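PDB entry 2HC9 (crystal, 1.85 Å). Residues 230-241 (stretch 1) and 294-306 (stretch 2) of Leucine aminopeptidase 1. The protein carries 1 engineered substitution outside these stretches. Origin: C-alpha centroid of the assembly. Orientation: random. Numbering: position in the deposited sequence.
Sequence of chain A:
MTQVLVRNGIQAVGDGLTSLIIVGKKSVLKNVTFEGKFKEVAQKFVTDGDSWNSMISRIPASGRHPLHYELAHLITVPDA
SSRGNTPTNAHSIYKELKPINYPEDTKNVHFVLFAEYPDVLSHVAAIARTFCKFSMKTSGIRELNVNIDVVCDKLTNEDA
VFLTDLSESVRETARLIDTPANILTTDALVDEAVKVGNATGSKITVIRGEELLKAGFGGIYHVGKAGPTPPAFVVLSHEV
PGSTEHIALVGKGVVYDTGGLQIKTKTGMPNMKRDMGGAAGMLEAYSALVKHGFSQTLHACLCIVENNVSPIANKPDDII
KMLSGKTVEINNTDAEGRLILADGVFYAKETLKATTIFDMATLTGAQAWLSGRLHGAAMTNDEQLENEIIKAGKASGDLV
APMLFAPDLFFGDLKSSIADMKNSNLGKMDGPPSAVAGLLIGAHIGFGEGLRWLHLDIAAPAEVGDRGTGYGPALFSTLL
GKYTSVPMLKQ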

# COMPACT_ATOMS: atom_id res chain seq x y z
N PRO A 230 14.45 -22.22 23.73
CA PRO A 230 15.44 -21.16 23.99
C PRO A 230 16.55 -20.99 22.96
O PRO A 230 16.84 -21.91 22.17
CB PRO A 230 16.02 -21.54 25.35
CG PRO A 230 15.76 -22.96 25.51
CD PRO A 230 14.57 -23.34 24.68
N PRO A 231 17.17 -19.80 22.95
CA PRO A 231 18.29 -19.56 22.05
C PRO A 231 19.50 -20.44 22.46
O PRO A 231 19.59 -20.85 23.62
CB PRO A 231 18.61 -18.05 22.27
CG PRO A 231 18.10 -17.75 23.68
CD PRO A 231 16.84 -18.61 23.78
N ALA A 232 20.41 -20.70 21.53
CA ALA A 232 21.63 -21.47 21.83
C ALA A 232 22.74 -21.01 20.94
O ALA A 232 22.51 -20.53 19.82
CB ALA A 232 21.40 -22.98 21.62
N PHE A 233 23.95 -21.18 21.44
CA PHE A 233 25.15 -21.06 20.64
C PHE A 233 25.91 -22.39 20.75
O PHE A 233 26.18 -22.88 21.86
CB PHE A 233 26.00 -19.94 21.23
CG PHE A 233 27.29 -19.66 20.48
CD1 PHE A 233 27.26 -19.20 19.16
CD2 PHE A 233 28.51 -19.81 21.11
CE1 PHE A 233 28.43 -18.87 18.47
CE2 PHE A 233 29.69 -19.49 20.44
CZ PHE A 233 29.67 -19.04 19.12
N VAL A 234 26.18 -23.00 19.60
CA VAL A 234 26.84 -24.31 19.58
C VAL A 234 28.17 -24.17 18.86
O VAL A 234 28.23 -23.64 17.75
CB VAL A 234 25.98 -25.34 18.82
CG1 VAL A 234 26.73 -26.70 18.65
CG2 VAL A 234 24.63 -25.54 19.56
N VAL A 235 29.23 -24.68 19.48
CA VAL A 235 30.55 -24.68 18.83
C VAL A 235 30.98 -26.14 18.68
O VAL A 235 31.00 -26.87 19.67
CB VAL A 235 31.61 -23.94 19.70
CG1 VAL A 235 32.97 -23.88 18.96
CG2 VAL A 235 31.12 -22.52 20.03
N LEU A 236 31.34 -26.54 17.46
CA LEU A 236 32.05 -27.81 17.25
C LEU A 236 33.47 -27.45 16.89
O LEU A 236 33.70 -26.72 15.92
CB LEU A 236 31.43 -28.59 16.08
CG LEU A 236 29.90 -28.69 16.12
CD1 LEU A 236 29.43 -29.51 14.91
CD2 LEU A 236 29.42 -29.31 17.46
N SER A 237 34.44 -27.96 17.66
CA SER A 237 35.85 -27.64 17.40
C SER A 237 36.66 -28.88 17.02
O SER A 237 36.57 -29.92 17.71
CB SER A 237 36.48 -26.95 18.61
OG SER A 237 35.85 -25.68 18.83
N HIS A 238 37.42 -28.72 15.93
CA HIS A 238 38.36 -29.72 15.39
C HIS A 238 39.74 -29.09 15.57
O HIS A 238 40.21 -28.31 14.73
CB HIS A 238 38.04 -29.95 13.91
CG HIS A 238 39.01 -30.85 13.19
ND1 HIS A 238 38.98 -32.23 13.31
CD2 HIS A 238 40.01 -30.57 12.31
CE1 HIS A 238 39.92 -32.76 12.54
NE2 HIS A 238 40.55 -31.78 11.91
N GLU A 239 40.37 -29.39 16.70
CA GLU A 239 41.60 -28.71 17.08
C GLU A 239 42.82 -29.50 16.66
O GLU A 239 42.95 -30.69 16.96
CB GLU A 239 41.59 -28.40 18.58
CG GLU A 239 40.41 -27.46 18.91
CD GLU A 239 40.33 -27.01 20.35
OE1 GLU A 239 40.37 -27.86 21.27
OE2 GLU A 239 40.18 -25.78 20.56
N VAL A 240 43.69 -28.85 15.90
CA VAL A 240 44.88 -29.49 15.36
C VAL A 240 46.08 -28.75 15.95
O VAL A 240 46.40 -27.63 15.53
CB VAL A 240 44.93 -29.53 13.81
CG1 VAL A 240 46.24 -30.20 13.36
CG2 VAL A 240 43.71 -30.30 13.21
N PRO A 241 46.73 -29.35 16.97
CA PRO A 241 47.90 -28.74 17.60
C PRO A 241 48.91 -28.36 16.54
O PRO A 241 49.16 -29.15 15.63
CB PRO A 241 48.45 -29.87 18.48
CG PRO A 241 47.21 -30.66 18.85
CD PRO A 241 46.39 -30.65 17.57
N PHE A 294 41.01 -33.29 7.74
CA PHE A 294 41.24 -31.84 7.67
C PHE A 294 42.39 -31.42 8.60
O PHE A 294 42.36 -31.65 9.82
CB PHE A 294 39.97 -31.06 8.06
CG PHE A 294 40.02 -29.60 7.66
CD1 PHE A 294 39.74 -29.21 6.35
CD2 PHE A 294 40.30 -28.62 8.61
CE1 PHE A 294 39.77 -27.85 5.97
CE2 PHE A 294 40.33 -27.26 8.25
CZ PHE A 294 40.07 -26.89 6.93
N SER A 295 43.39 -30.79 8.00
CA SER A 295 44.71 -30.69 8.61
C SER A 295 44.87 -29.41 9.45
O SER A 295 45.88 -29.25 10.13
CB SER A 295 45.79 -30.71 7.52
OG SER A 295 45.75 -29.53 6.75
N GLN A 296 43.89 -28.51 9.38
CA GLN A 296 43.97 -27.24 10.12
C GLN A 296 42.94 -27.20 11.23
O GLN A 296 42.04 -28.02 11.28
CB GLN A 296 43.80 -26.06 9.17
CG GLN A 296 44.75 -26.09 8.00
CD GLN A 296 46.20 -25.99 8.44
OE1 GLN A 296 46.56 -25.14 9.26
NE2 GLN A 296 47.04 -26.90 7.92
N THR A 297 43.08 -26.25 12.14
CA THR A 297 42.11 -26.14 13.20
C THR A 297 40.86 -25.50 12.58
O THR A 297 40.97 -24.54 11.80
CB THR A 297 42.65 -25.27 14.35
OG1 THR A 297 43.70 -25.99 15.02
CG2 THR A 297 41.54 -24.94 15.35
N LEU A 298 39.70 -26.07 12.91
CA LEU A 298 38.44 -25.69 12.25
C LEU A 298 37.35 -25.68 13.30
O LEU A 298 37.26 -26.60 14.12
CB LEU A 298 38.07 -26.68 11.13
CG LEU A 298 36.81 -26.35 10.31
CD1 LEU A 298 37.01 -25.02 9.53
CD2 LEU A 298 36.44 -27.52 9.36
N HIS A 299 36.50 -24.64 13.26
CA HIS A 299 35.38 -24.55 14.21
C HIS A 299 34.08 -24.26 13.43
O HIS A 299 34.08 -23.46 12.50
CB HIS A 299 35.59 -23.41 15.22
CG HIS A 299 36.94 -23.39 15.87
ND1 HIS A 299 37.21 -24.08 17.04
CD2 HIS A 299 38.08 -22.73 15.55
CE1 HIS A 299 38.47 -23.85 17.40
NE2 HIS A 299 39.02 -23.04 16.50
N ALA A 300 33.00 -24.92 13.81
CA ALA A 300 31.65 -24.53 13.36
C ALA A 300 30.99 -23.82 14.54
O ALA A 300 30.94 -24.38 15.64
CB ALA A 300 30.84 -25.74 12.92
N CYS A 301 30.51 -22.59 14.33
CA CYS A 301 29.88 -21.82 15.40
C CYS A 301 28.47 -21.49 14.93
O CYS A 301 28.31 -20.73 13.97
CB CYS A 301 30.62 -20.50 15.66
SG CYS A 301 32.37 -20.71 16.06
N LEU A 302 27.47 -22.06 15.58
CA LEU A 302 26.09 -21.96 15.11
C LEU A 302 25.28 -21.11 16.06
O LEU A 302 25.20 -21.40 17.24
CB LEU A 302 25.45 -23.35 14.98
CG LEU A 302 26.29 -24.32 14.12
CD1 LEU A 302 25.54 -25.64 14.02
CD2 LEU A 302 26.66 -23.80 12.72
N CYS A 303 24.68 -20.03 15.53
CA CYS A 303 23.89 -19.13 16.36
C CYS A 303 22.44 -19.49 16.12
O CYS A 303 21.92 -19.24 15.03
CB CYS A 303 24.18 -17.68 15.94
SG CYS A 303 25.97 -17.28 15.97
N ILE A 304 21.79 -20.10 17.12
CA ILE A 304 20.52 -20.82 16.89
C ILE A 304 19.41 -20.17 17.73
O ILE A 304 19.44 -20.22 18.96
CB ILE A 304 20.63 -22.31 17.26
CG1 ILE A 304 21.67 -23.00 16.36
CG2 ILE A 304 19.26 -23.02 17.08
CD1 ILE A 304 22.07 -24.42 16.86
N VAL A 305 18.48 -19.50 17.06
CA VAL A 305 17.42 -18.73 17.77
C VAL A 305 16.12 -18.85 16.99
O VAL A 305 16.12 -19.18 15.81
CB VAL A 305 17.76 -17.21 17.84
CG1 VAL A 305 19.06 -16.96 18.63
CG2 VAL A 305 17.81 -16.59 16.41
N GLU A 306 15.00 -18.60 17.67
CA GLU A 306 13.77 -18.33 16.94
C GLU A 306 13.34 -16.90 17.23
O GLU A 306 13.33 -16.49 18.39
CB GLU A 306 12.67 -19.34 17.31
CG GLU A 306 11.33 -19.03 16.54
CD GLU A 306 10.29 -20.14 16.60
OE1 GLU A 306 10.67 -21.33 16.70
OE2 GLU A 306 9.08 -19.82 16.53

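This contact is a textbook antiparallel pairing of neighbouring β-strands, regular along its backbone ladder and finished at one end by two hydrogen bonds that involve side chains, one of them to the loop that precedes the second strand. Strands 232-238 and 297-306 run at 169° to each other, and the ladder alternates as antiparallel geometry requires. Ala-232, Val-234, Leu-236 and His-238 each exchange two backbone hydrogen bonds with Ile-304, Leu-302, Ala-300 and Leu-298; the reciprocal bonds Leu-236 N to Ala-300 O and Ala-300 N to Leu-236 O are both 2.9 Å. Between these rungs the CA atoms draw closer, and CA-H...O contacts form, such as Val-235 CA to Ala-300 O at 3.2 Å.

Side chains alternate between the two faces, and the residues on each differ. On the face of Val-234, aliphatic groups pack together, with Val-234 CG2 lying 3.9 Å from Ile-304 CD1. On the other, Cys-303 SG meets the ring edge of Phe-233, 3.9 Å from its CE1, while farther along Ser-237 OG and His-299 ND1 share a 2.8 Å hydrogen bond.

Near the strand end, polar side chains extend the pairing. His-238 NE2 donates to Phe-294 O at 2.8 Å, reaching past the ladder into the loop, and Val-240 N donates to Thr-297 OG1 at 3.0 Å, so a side-chain oxygen receives the backbone amide beyond the last rung.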